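PDB 5OCS: putative NADH-depentdent flavin oxidoreductase from Cupriavidus metallidurans, which probably reduces activated alkenes at the expense of NAD(P)H through a bound FMN, as an ene-reductase of the Old Yellow Enzyme family. Local coordinates for residues 22-27 against 326-331; 32-37 against 79-84; 118-121 against 125-128. One frame throughout, in Å; residues are numbered along the deposited sequence.

Contact 1: residues 22-27 against 326-331; sequences APMCQY and AMLYDP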
loop_
_atom_site.group_PDB
_atom_site.type_symbol
_atom_site.label_atom_id
_atom_site.label_comp_id
_atom_site.label_asym_id
_atom_site.label_seq_id
_atom_site.Cartn_x
_atom_site.Cartn_y
_atom_site.Cartn_z
ATOM N N ALA D 22 -6.868 12.585 4.110
ATOM C CA ALA D 22 -7.966 12.878 5.022
ATOM C C ALA D 22 -8.110 11.747 6.024
ATOM O O ALA D 22 -7.793 10.618 5.691
ATOM C CB ALA D 22 -9.292 13.042 4.250
ATOM N N PRO D 23 -8.569 12.060 7.254
ATOM C CA PRO D 23 -8.794 10.996 8.231
ATOM C C PRO D 23 -9.978 10.190 7.743
ATOM O O PRO D 23 -11.060 10.789 7.402
ATOM C CB PRO D 23 -9.125 11.754 9.519
ATOM C CG PRO D 23 -9.663 13.077 9.050
ATOM C CD PRO D 23 -8.983 13.385 7.757
ATOM N N MET D 24 -9.772 8.902 7.563
ATOM C CA MET D 24 -10.780 8.066 6.983
ATOM C C MET D 24 -10.951 6.867 7.887
ATOM O O MET D 24 -10.043 6.059 7.991
ATOM C CB MET D 24 -10.375 7.614 5.584
ATOM C CG MET D 24 -10.526 8.696 4.550
ATOM S SD MET D 24 -9.962 8.172 2.909
ATOM C CE MET D 24 -8.197 8.244 3.101
ATOM N N CYS D 25 -12.121 6.767 8.532
ATOM C CA CYS D 25 -12.412 5.648 9.425
ATOM C C CYS D 25 -12.227 4.321 8.723
ATOM O O CYS D 25 -12.678 4.155 7.575
ATOM C CB CYS D 25 -13.852 5.748 9.964
ATOM S SG CYS D 25 -14.013 7.132 11.094
ATOM N N GLN D 26 -11.554 3.383 9.400
ATOM C CA GLN D 26 -11.308 2.084 8.865
ATOM C C GLN D 26 -12.147 1.002 9.562
ATOM O O GLN D 26 -12.229 -0.103 9.030
ATOM C CB GLN D 26 -9.804 1.722 8.984
ATOM C CG GLN D 26 -8.893 2.652 8.225
ATOM C CD GLN D 26 -9.210 2.604 6.756
ATOM O OE1 GLN D 26 -9.023 1.558 6.106
ATOM N NE2 GLN D 26 -9.751 3.685 6.224
ATOM N N TYR D 27 -12.714 1.298 10.742
ATOM C CA TYR D 27 -13.577 0.316 11.451
ATOM C C TYR D 27 -12.878 -1.031 11.598
ATOM O O TYR D 27 -13.494 -2.065 11.459
ATOM C CB TYR D 27 -14.929 0.141 10.699
ATOM C CG TYR D 27 -15.547 1.445 10.287
ATOM C CD1 TYR D 27 -16.326 2.172 11.188
ATOM C CD2 TYR D 27 -15.379 1.950 8.991
ATOM C CE1 TYR D 27 -16.874 3.413 10.830
ATOM C CE2 TYR D 27 -15.938 3.174 8.615
ATOM C CZ TYR D 27 -16.692 3.887 9.553
ATOM O OH TYR D 27 -17.245 5.097 9.215
ATOM N N ALA D 326 -10.238 9.359 -3.324
ATOM C CA ALA D 326 -9.276 9.158 -4.414
ATOM C C ALA D 326 -7.968 8.552 -3.917
ATOM O O ALA D 326 -7.289 7.911 -4.709
ATOM C CB ALA D 326 -8.996 10.434 -5.204
ATOM N N MET D 327 -7.608 8.817 -2.659
ATOM C CA MET D 327 -6.420 8.208 -2.053
ATOM C C MET D 327 -6.629 6.721 -1.834
ATOM O O MET D 327 -5.642 5.983 -1.901
ATOM C CB MET D 327 -6.058 8.852 -0.711
ATOM C CG MET D 327 -5.453 10.234 -0.759
ATOM S SD MET D 327 -3.840 10.313 -1.592
ATOM C CE MET D 327 -2.976 8.841 -1.082
ATOM N N LEU D 328 -7.866 6.264 -1.551
ATOM C CA LEU D 328 -8.129 4.836 -1.336
ATOM C C LEU D 328 -8.095 4.099 -2.674
ATOM O O LEU D 328 -7.536 3.003 -2.790
ATOM C CB LEU D 328 -9.459 4.601 -0.655
ATOM C CG LEU D 328 -9.671 5.264 0.703
ATOM C CD1 LEU D 328 -11.091 5.054 1.174
ATOM C CD2 LEU D 328 -8.605 4.856 1.730
ATOM N N TYR D 329 -8.649 4.731 -3.693
ATOM C CA TYR D 329 -8.758 4.144 -5.035
ATOM C C TYR D 329 -7.459 4.299 -5.797
ATOM O O TYR D 329 -7.243 3.616 -6.829
ATOM C CB TYR D 329 -9.894 4.859 -5.782
ATOM C CG TYR D 329 -10.390 4.167 -7.019
ATOM C CD1 TYR D 329 -11.001 2.921 -6.943
ATOM C CD2 TYR D 329 -10.295 4.768 -8.301
ATOM C CE1 TYR D 329 -11.447 2.267 -8.069
ATOM C CE2 TYR D 329 -10.775 4.122 -9.434
ATOM C CZ TYR D 329 -11.373 2.866 -9.294
ATOM O OH TYR D 329 -11.850 2.131 -10.357
ATOM N N ASP D 330 -6.591 5.208 -5.324
ATOM C CA ASP D 330 -5.203 5.426 -5.881
ATOM C C ASP D 330 -4.265 5.906 -4.759
ATOM O O ASP D 330 -4.054 7.117 -4.546
ATOM C CB ASP D 330 -5.226 6.445 -7.019
ATOM C CG ASP D 330 -3.858 6.696 -7.637
ATOM O OD1 ASP D 330 -2.846 6.013 -7.283
ATOM O OD2 ASP D 330 -3.795 7.654 -8.468
ATOM N N PRO D 331 -3.664 4.974 -4.002
ATOM C CA PRO D 331 -2.770 5.386 -2.931
ATOM C C PRO D 331 -1.489 6.015 -3.409
ATOM O O PRO D 331 -0.753 6.532 -2.597
ATOM C CB PRO D 331 -2.454 4.064 -2.205
ATOM C CG PRO D 331 -2.630 3.070 -3.263
ATOM C CD PRO D 331 -3.801 3.524 -4.058
#

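Contact 2: residues 32-37 against 79-84; sequences GNATDW and EAALGR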
loop_
_atom_site.group_PDB
_atom_site.type_symbol
_atom_site.label_atom_id
_atom_site.label_comp_id
_atom_site.label_asym_id
_atom_site.label_seq_id
_atom_site.Cartn_x
_atom_site.Cartn_y
_atom_site.Cartn_z
ATOM N N GLY D 32 -10.313 -0.716 20.441
ATOM C CA GLY D 32 -9.594 0.544 20.215
ATOM C C GLY D 32 -8.197 0.278 19.674
ATOM O O GLY D 32 -7.535 1.189 19.205
ATOM N N ASN D 33 -7.737 -0.965 19.742
ATOM C CA ASN D 33 -6.394 -1.296 19.316
ATOM C C ASN D 33 -6.215 -1.429 17.806
ATOM O O ASN D 33 -6.917 -2.200 17.143
ATOM C CB ASN D 33 -5.941 -2.629 19.950
ATOM C CG ASN D 33 -5.921 -2.589 21.449
ATOM O OD1 ASN D 33 -5.494 -1.634 22.057
ATOM N ND2 ASN D 33 -6.376 -3.651 22.050
ATOM N N ALA D 34 -5.228 -0.721 17.284
ATOM C CA ALA D 34 -4.825 -0.897 15.914
ATOM C C ALA D 34 -4.445 -2.339 15.664
ATOM O O ALA D 34 -3.924 -3.030 16.552
ATOM C CB ALA D 34 -3.660 0.024 15.559
ATOM N N THR D 35 -4.705 -2.783 14.446
ATOM C CA THR D 35 -4.457 -4.170 14.015
ATOM C C THR D 35 -3.500 -4.177 12.840
ATOM O O THR D 35 -3.015 -3.135 12.410
ATOM C CB THR D 35 -5.766 -4.873 13.625
ATOM O OG1 THR D 35 -6.337 -4.212 12.472
ATOM C CG2 THR D 35 -6.760 -4.813 14.764
ATOM N N ASP D 36 -3.257 -5.354 12.302
ATOM C CA ASP D 36 -2.405 -5.475 11.129
ATOM C C ASP D 36 -2.934 -4.646 9.964
ATOM O O ASP D 36 -2.147 -4.134 9.160
ATOM C CB ASP D 36 -2.185 -6.941 10.706
ATOM C CG ASP D 36 -3.493 -7.769 10.457
ATOM O OD1 ASP D 36 -4.667 -7.248 10.428
ATOM O OD2 ASP D 36 -3.349 -9.035 10.274
ATOM N N TRP D 37 -4.247 -4.460 9.900
ATOM C CA TRP D 37 -4.822 -3.614 8.848
ATOM C C TRP D 37 -4.212 -2.214 8.888
ATOM O O TRP D 37 -3.902 -1.639 7.832
ATOM C CB TRP D 37 -6.340 -3.495 8.992
ATOM C CG TRP D 37 -6.897 -2.542 7.971
ATOM C CD1 TRP D 37 -7.287 -1.255 8.176
ATOM C CD2 TRP D 37 -6.964 -2.760 6.573
ATOM N NE1 TRP D 37 -7.654 -0.684 6.998
ATOM C CE2 TRP D 37 -7.459 -1.586 5.991
ATOM C CE3 TRP D 37 -6.684 -3.845 5.753
ATOM C CZ2 TRP D 37 -7.680 -1.475 4.649
ATOM C CZ3 TRP D 37 -6.935 -3.733 4.404
ATOM C CH2 TRP D 37 -7.416 -2.560 3.863
ATOM N N GLU D 79 -2.431 2.611 22.967
ATOM C CA GLU D 79 -1.198 3.388 22.713
ATOM C C GLU D 79 -0.099 2.510 22.126
ATOM O O GLU D 79 0.509 2.862 21.116
ATOM C CB GLU D 79 -0.698 4.112 23.958
ATOM C CG GLU D 79 0.477 5.067 23.694
ATOM C CD GLU D 79 0.837 5.857 24.939
ATOM O OE1 GLU D 79 0.001 5.932 25.909
ATOM O OE2 GLU D 79 1.975 6.383 24.971
ATOM N N ALA D 80 0.149 1.373 22.746
ATOM C CA ALA D 80 1.133 0.427 22.237
ATOM C C ALA D 80 0.834 -0.059 20.815
ATOM O O ALA D 80 1.742 -0.130 20.005
ATOM C CB ALA D 80 1.298 -0.793 23.164
ATOM N N ALA D 81 -0.420 -0.400 20.532
ATOM C CA ALA D 81 -0.828 -0.902 19.197
ATOM C C ALA D 81 -0.611 0.152 18.117
ATOM O O ALA D 81 -0.051 -0.118 17.059
ATOM C CB ALA D 81 -2.286 -1.360 19.203
ATOM N N LEU D 82 -0.995 1.374 18.409
ATOM C CA LEU D 82 -0.725 2.463 17.452
ATOM C C LEU D 82 0.776 2.766 17.303
ATOM O O LEU D 82 1.261 3.019 16.192
ATOM C CB LEU D 82 -1.531 3.704 17.837
ATOM C CG LEU D 82 -1.584 4.867 16.852
ATOM C CD1 LEU D 82 -2.027 4.464 15.459
ATOM C CD2 LEU D 82 -2.508 5.936 17.420
ATOM N N GLY D 83 1.513 2.691 18.409
ATOM C CA GLY D 83 2.963 2.885 18.413
ATOM C C GLY D 83 3.673 1.899 17.495
ATOM O O GLY D 83 4.654 2.296 16.806
ATOM N N ARG D 84 3.192 0.648 17.441
ATOM C CA ARG D 84 3.792 -0.348 16.523
ATOM C C ARG D 84 3.642 0.068 15.065
ATOM O O ARG D 84 4.594 -0.001 14.284
ATOM C CB ARG D 84 3.202 -1.726 16.724
ATOM C CG ARG D 84 3.656 -2.385 18.022
ATOM C CD ARG D 84 3.237 -3.882 18.093
ATOM N NE ARG D 84 1.847 -4.057 18.514
ATOM C CZ ARG D 84 1.404 -4.011 19.786
ATOM N NH1 ARG D 84 0.111 -4.165 20.025
ATOM N NH2 ARG D 84 2.230 -3.794 20.822
#

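Contact 3: residues 118-121 against 125-128; sequences GQIR and PRGW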
loop_
_atom_site.group_PDB
_atom_site.type_symbol
_atom_site.label_atom_id
_atom_site.label_comp_id
_atom_site.label_asym_id
_atom_site.label_seq_id
_atom_site.Cartn_x
_atom_site.Cartn_y
_atom_site.Cartn_z
ATOM N N GLY D 118 -26.284 1.100 11.253
ATOM C CA GLY D 118 -27.386 1.350 12.206
ATOM C C GLY D 118 -26.943 1.487 13.641
ATOM O O GLY D 118 -25.828 1.112 13.998
ATOM N N GLN D 119 -27.803 2.078 14.469
ATOM C CA GLN D 119 -27.567 2.131 15.883
ATOM C C GLN D 119 -27.617 0.745 16.494
ATOM O O GLN D 119 -28.502 -0.053 16.161
ATOM C CB GLN D 119 -28.604 3.008 16.585
ATOM C CG GLN D 119 -28.203 3.427 17.984
ATOM C CD GLN D 119 -29.301 4.173 18.734
ATOM O OE1 GLN D 119 -30.441 3.672 18.887
ATOM N NE2 GLN D 119 -28.963 5.350 19.236
ATOM N N ILE D 120 -26.666 0.472 17.388
ATOM C CA ILE D 120 -26.684 -0.676 18.261
ATOM C C ILE D 120 -27.227 -0.169 19.597
ATOM O O ILE D 120 -26.650 0.726 20.226
ATOM C CB ILE D 120 -25.284 -1.305 18.451
ATOM C CG1 ILE D 120 -24.580 -1.499 17.087
ATOM C CG2 ILE D 120 -25.415 -2.640 19.190
ATOM C CD1 ILE D 120 -23.122 -1.939 17.180
ATOM N N ARG D 121 -28.337 -0.746 20.055
ATOM C CA ARG D 121 -28.962 -0.256 21.296
ATOM C C ARG D 121 -28.059 -0.546 22.500
ATOM O O ARG D 121 -27.322 -1.535 22.483
ATOM C CB ARG D 121 -30.336 -0.928 21.541
ATOM C CG ARG D 121 -31.391 -0.730 20.458
ATOM C CD ARG D 121 -32.670 -1.512 20.815
ATOM N NE ARG D 121 -32.928 -1.421 22.257
ATOM C CZ ARG D 121 -33.692 -0.507 22.875
ATOM N NH1 ARG D 121 -34.405 0.402 22.201
ATOM N NH2 ARG D 121 -33.794 -0.542 24.200
ATOM N N PRO D 125 -25.887 -6.766 22.085
ATOM C CA PRO D 125 -24.464 -7.104 22.136
ATOM C C PRO D 125 -23.651 -6.028 21.423
ATOM O O PRO D 125 -24.061 -5.552 20.355
ATOM C CB PRO D 125 -24.366 -8.457 21.390
ATOM C CG PRO D 125 -25.750 -9.005 21.402
ATOM C CD PRO D 125 -26.648 -7.796 21.357
ATOM N N ARG D 126 -22.559 -5.620 22.058
ATOM C CA ARG D 126 -21.643 -4.578 21.551
ATOM C C ARG D 126 -22.126 -3.141 21.709
ATOM O O ARG D 126 -21.332 -2.250 21.519
ATOM C CB ARG D 126 -21.220 -4.835 20.077
ATOM C CG ARG D 126 -20.565 -6.211 19.839
ATOM C CD ARG D 126 -20.357 -6.520 18.349
ATOM N NE ARG D 126 -21.662 -6.504 17.712
ATOM C CZ ARG D 126 -22.080 -5.672 16.753
ATOM N NH1 ARG D 126 -21.281 -4.791 16.167
ATOM N NH2 ARG D 126 -23.339 -5.751 16.359
ATOM N N GLY D 127 -23.393 -2.920 22.087
ATOM C CA GLY D 127 -23.978 -1.586 22.160
ATOM C C GLY D 127 -23.664 -0.889 23.465
ATOM O O GLY D 127 -23.236 -1.516 24.430
ATOM N N TRP D 128 -23.864 0.422 23.489
ATOM C CA TRP D 128 -23.667 1.206 24.718
ATOM C C TRP D 128 -24.440 2.484 24.767
ATOM O O TRP D 128 -24.871 3.005 23.741
ATOM C CB TRP D 128 -22.192 1.491 24.969
ATOM C CG TRP D 128 -21.497 2.399 23.956
ATOM C CD1 TRP D 128 -21.451 3.748 23.973
ATOM C CD2 TRP D 128 -20.764 1.987 22.796
ATOM N NE1 TRP D 128 -20.717 4.219 22.914
ATOM C CE2 TRP D 128 -20.276 3.152 22.179
ATOM C CE3 TRP D 128 -20.420 0.742 22.249
ATOM C CZ2 TRP D 128 -19.476 3.101 21.044
ATOM C CZ3 TRP D 128 -19.652 0.708 21.097
ATOM C CH2 TRP D 128 -19.169 1.874 20.528
HETATM O O HOH W 1 -26.868 3.125 21.663
#

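Contact 1: residues 22-27 against 326-331
The FMN site of this TIM barrel is bordered by the loop that leaves the first strand, 19-21, and by the short helix that follows the last, 320-323; Met24 of that loop meets Leu328 of that helix. Met24 reaches across a gap of 9.3 Å between its CA and that of Leu328, a span suited to a long, flexible thioether. Its chain runs straight as far as the sulfur and then bends (chi3 -76°), which lays SD against CG of Leu328 at 3.7 Å and CE against its CD2, also at 3.7 Å. The two side chains slide past each other in opposite directions, and the branched leucine end offers both methyls to the sulfur. CE also comes within 4.4 Å of CB of Met327, at the margin of the patch. On the loop side, NE2 of Gln26 donates an almost straight bond to Met24 O (3.0 Å), from above the carbonyl plane, and so holds the loop in its local shape. The neighbours Pro23 and Cys25 both bind FMN. Backbone bonds between Ala22 and Ile323 close the barrel beside the contact, Leu328 also packs on His41 of helix 36-46, and Met327 on Trp333 of helix 333-341.

Contact 2: residues 32-37 against 79-84
Ala34 and Ala81 point their methyl groups at each other's segments, one from the loop just ahead of helix 36-46, the other from the first half of helix 76-92. Their backbones come within 5.2 Å, CA to CA, and the small alanine side chain suits so close an approach. CB of Ala34 stands 4.1 Å from CB of Ala81, but the two do not meet simply head on. CB of Ala81 nestles against the loop backbone, 3.5 Å from O of Ala34, while CB of Ala34 lies over the turn of helix next to it, 3.9 Å from O of Ala81 and near Leu82 N. Each methyl is thus pressed on the main chain of its partner.

Asn33 extends the patch with its aliphatic part: its CB touches CB of Ala81 at 3.9 Å. CG lies beside the backbone N (chi1 -61°), and the amide is directed to the helix start, where OD1 is hydrogen-bonded to ND2 of Asn78. Asparagine therefore joins loop to helix by both carbon and amide. On the helix itself, the guanidinium of Arg84 lays one face, near its rim, over Ala80 O and CA of Ala81.

Thr35, with its side chain turned from helix 76-92, is the N-cap of helix 36-46; its OG1 takes a weak bond from Trp37 N. The contact therefore joins the approach to helix 36-46 to the flank of helix 76-92, while Glu79 bridges to Arg166 and Arg169 of helix 150-169 and Asp36 bonds His92 and Asn91 of the second subunit.

Contact 3: residues 118-121 against 125-128
Ile120 and Gly127 bring the two arms of a surface loop to 4.8 Å, CA to CA, without direct pairing of their peptide groups. Both arms are largely extended, but Arg126 takes a positive phi of 77°, which turns the returning chain. Gly127 follows, and its lack of a side chain matters: the direction a CB would take leads straight at O of Arg121. Instead its CA lies 3.4 Å from that oxygen in a CH···O contact, with an angle of 161° at the hydrogen. A water completes the link, donating to Ile120 O at 2.8 Å and to Trp128 O at 2.9 Å. Ser109 OG is bonded to Ile120 O as well, and to Trp128 N, so the serine spans both arms. NE1 of Trp128 donates to Glu63 O.

Ile120 is the buried side chain of the contact, and its two branches do different work. CG2, anti to the backbone N, wedges against the returning chain, 3.4 Å from O of Pro125 and rather tightly, 3.5 Å, from CA of Gly127. The other branch sends CD1 to NH1 of Arg126 at 3.5 Å, the two side chains crossing at about a right angle. A beta-branched residue suits this place because it fills both directions at once. Arg126 bends at chi3, bringing its guanidinium to CD1 of Ile120, which meets it obliquely, while NH2 forms a salt bridge with Glu111.

The whole arrangement lies well out from the barrel core, in the long excursion that this TIM barrel makes between strand 96-102 and the short strand 131-132.

Overall arrangement
All three contacts belong to one barrel. Contact 1 joins the loop after the first strand to the helix after the last, and the other two are nested within the long chain loop it closes; contact 2 is complete before contact 3 begins. Contacts 1 and 2, with centres 18 Å apart, touch through a probable hydrogen bond between Gln26 OE1 and Trp37 NE1 (2.8 Å), and both reach the second subunit. Contact 3 stands apart, its nearest atoms about 9 Å from either. Contact 1 lies at the FMN site itself; contacts 2 and 3 stand back from it, the side chain of Leu82 about 10 Å from that of Gln100, another FMN-binding residue, and that of Trp128 about 12 Å from that of Cys25.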